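PDB 4LTT: addiction module toxin RelE, which probably acts as an RNA endonuclease, the toxin half of a type II toxin-antitoxin module of the RelE family, YafQ subfamily. Local coordinates for residues L4-S9 and L76-L81. Residues are numbered along the deposited sequence; the frame is centred on the assembly and turned at random.
Sequences LNLKKS and LILLRL
Strand 3-6, at one edge of the RelE-type sheet, runs parallel to strand 75-82 here, and its chain then turns into helix 8-19. Three nearly straight backbone bonds join the strands. Asn5 takes part in two: its N donates to Leu76 O at 2.9 Å, from above the carbonyl plane, while its O accepts from Leu78 N at 2.9 Å, this time in the plane. Two residues on, Lys7 N donates to Leu78 O at 3.1 Å, almost along the C=O axis. Lys7 is also the N-cap residue, so the last strand bond is made right where the helix starts.

Leu4, Leu6, Leu76 and Leu78 share the face turned to the helices, where Leu76 and Leu78 pack against helix 25-35. Leu6 and Leu78 run alongside each other, both with CG anti to the carbonyl carbon, and their methyls are pressed together, CD2 of Leu6 to CD1 of Leu78 at 3.3 Å, tighter than usual. Leu4 CD2 sits 4.0 Å from Leu76 CD2. Asn5 and Ile77 occupy the opposite face, Asn5 sending ND2 to Glu75; Lys7, just past the strand, bends at chi2 (-59°) so that its chain runs at a slant over Ile77, with Lys7 CE 3.7 Å from Ile77 CG2.

Beyond the strand pairing, Ser9 in the first turn of the helix donates through OG to Leu79 O at 2.7 Å, in the carbonyl plane, with chi1 at 50° tucking OG between the backbone N and the carbonyl carbon. That carbonyl lies in a classic beta bulge, where Leu79 and Arg80 both face Val68. Arg80 brings CD to within 4.1 Å of Ser9 CB, and its NE forms a salt bridge with Asp13, a second tie to helix 8-19. A parallel N-terminal edge strand leading into a helix beside an otherwise antiparallel sheet is characteristic of the RelE toxin fold.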
loop_
_atom_site.group_PDB
_atom_site.type_symbol
_atom_site.label_atom_id
_atom_site.label_comp_id
_atom_site.label_asym_id
_atom_site.label_seq_id
_atom_site.Cartn_x
_atom_site.Cartn_y
_atom_site.Cartn_z
ATOM N N LEU A 4 -13.004 -0.055 -1.540
ATOM C CA LEU A 4 -11.716 0.581 -1.767
ATOM C C LEU A 4 -11.795 2.035 -1.739
ATOM O O LEU A 4 -12.755 2.652 -2.271
ATOM C CB LEU A 4 -11.227 0.236 -3.138
ATOM C CG LEU A 4 -10.392 -0.919 -3.340
ATOM C CD1 LEU A 4 -9.930 -1.110 -4.809
ATOM C CD2 LEU A 4 -9.071 -0.787 -2.492
ATOM N N ASN A 5 -10.886 2.676 -1.094
ATOM C CA ASN A 5 -10.734 4.088 -1.086
ATOM C C ASN A 5 -9.325 4.449 -1.517
ATOM O O ASN A 5 -8.397 4.325 -0.754
ATOM C CB ASN A 5 -11.107 4.615 0.283
ATOM C CG ASN A 5 -11.015 6.123 0.394
ATOM O OD1 ASN A 5 -10.416 6.775 -0.437
ATOM N ND2 ASN A 5 -11.595 6.671 1.458
ATOM N N LEU A 6 -9.132 4.849 -2.781
ATOM C CA LEU A 6 -7.834 5.242 -3.302
ATOM C C LEU A 6 -7.638 6.726 -3.051
ATOM O O LEU A 6 -8.310 7.571 -3.688
ATOM C CB LEU A 6 -7.792 4.996 -4.804
ATOM C CG LEU A 6 -7.836 3.541 -5.243
ATOM C CD1 LEU A 6 -7.437 3.357 -6.702
ATOM C CD2 LEU A 6 -7.201 2.479 -4.389
ATOM N N LYS A 7 -6.776 7.087 -2.157
ATOM C CA LYS A 7 -6.523 8.527 -1.921
ATOM C C LYS A 7 -5.824 9.090 -3.163
ATOM O O LYS A 7 -5.097 8.383 -3.857
ATOM C CB LYS A 7 -5.664 8.699 -0.673
ATOM C CG LYS A 7 -6.381 8.208 0.618
ATOM C CD LYS A 7 -7.687 8.930 0.875
ATOM C CE LYS A 7 -8.438 8.626 2.128
ATOM N NZ LYS A 7 -9.272 9.842 2.462
ATOM N N LYS A 8 -5.967 10.393 -3.372
ATOM C CA LYS A 8 -5.302 11.001 -4.510
ATOM C C LYS A 8 -3.783 10.846 -4.435
ATOM O O LYS A 8 -3.122 10.699 -5.466
ATOM C CB LYS A 8 -5.737 12.468 -4.668
ATOM C CG LYS A 8 -7.171 12.608 -5.165
ATOM C CD LYS A 8 -7.420 12.249 -6.611
ATOM C CE LYS A 8 -8.945 12.029 -6.745
ATOM N NZ LYS A 8 -9.703 13.261 -7.144
ATOM N N SER A 9 -3.245 10.831 -3.236
ATOM C CA SER A 9 -1.756 10.651 -3.049
ATOM C C SER A 9 -1.375 9.258 -3.638
ATOM O O SER A 9 -0.331 9.111 -4.344
ATOM C CB SER A 9 -1.363 10.708 -1.558
ATOM O OG SER A 9 -2.146 9.867 -0.725
ATOM N N LEU A 76 -10.984 -0.184 2.725
ATOM C CA LEU A 76 -9.563 -0.328 2.632
ATOM C C LEU A 76 -9.024 0.929 1.989
ATOM O O LEU A 76 -9.355 1.213 0.831
ATOM C CB LEU A 76 -9.216 -1.559 1.762
ATOM C CG LEU A 76 -7.685 -1.667 1.490
ATOM C CD1 LEU A 76 -6.908 -1.879 2.765
ATOM C CD2 LEU A 76 -7.444 -2.800 0.585
ATOM N N ILE A 77 -8.318 1.733 2.764
ATOM C CA ILE A 77 -7.750 3.007 2.312
ATOM C C ILE A 77 -6.364 2.752 1.795
ATOM O O ILE A 77 -5.502 2.291 2.559
ATOM C CB ILE A 77 -7.740 4.021 3.467
ATOM C CG1 ILE A 77 -9.140 4.330 3.995
ATOM C CG2 ILE A 77 -7.104 5.331 2.976
ATOM C CD1 ILE A 77 -9.107 4.936 5.407
ATOM N N LEU A 78 -6.101 3.117 0.550
ATOM C CA LEU A 78 -4.767 3.062 0.009
ATOM C C LEU A 78 -4.169 4.429 -0.027
ATOM O O LEU A 78 -4.741 5.335 -0.620
ATOM C CB LEU A 78 -4.781 2.461 -1.401
ATOM C CG LEU A 78 -5.457 1.065 -1.495
ATOM C CD1 LEU A 78 -5.140 0.450 -2.851
ATOM C CD2 LEU A 78 -4.910 0.094 -0.414
ATOM N N LEU A 79 -3.096 4.612 0.758
ATOM C CA LEU A 79 -2.503 5.914 0.997
ATOM C C LEU A 79 -1.309 6.250 0.103
ATOM O O LEU A 79 -1.255 7.346 -0.484
ATOM C CB LEU A 79 -2.124 6.036 2.475
ATOM C CG LEU A 79 -1.686 7.441 2.887
ATOM C CD1 LEU A 79 -2.918 8.284 2.920
ATOM C CD2 LEU A 79 -1.000 7.453 4.273
ATOM N N ARG A 80 -0.308 5.380 0.059
ATOM C CA ARG A 80 0.904 5.675 -0.692
ATOM C C ARG A 80 1.347 4.384 -1.306
ATOM O O ARG A 80 1.090 3.276 -0.817
ATOM C CB ARG A 80 2.102 6.120 0.232
ATOM C CG ARG A 80 1.967 7.435 0.965
ATOM C CD ARG A 80 1.765 8.573 0.013
ATOM N NE ARG A 80 2.832 8.719 -0.991
ATOM C CZ ARG A 80 3.930 9.463 -0.933
ATOM N NH1 ARG A 80 4.186 10.205 0.150
ATOM N NH2 ARG A 80 4.712 9.580 -2.004
ATOM N N LEU A 81 2.132 4.510 -2.391
ATOM C CA LEU A 81 2.747 3.372 -3.049
ATOM C C LEU A 81 4.069 3.855 -3.598
ATOM O O LEU A 81 4.116 4.650 -4.551
ATOM C CB LEU A 81 1.844 2.932 -4.192
ATOM C CG LEU A 81 2.340 1.659 -4.956
ATOM C CD1 LEU A 81 2.203 0.383 -4.098
ATOM C CD2 LEU A 81 1.541 1.507 -6.283
#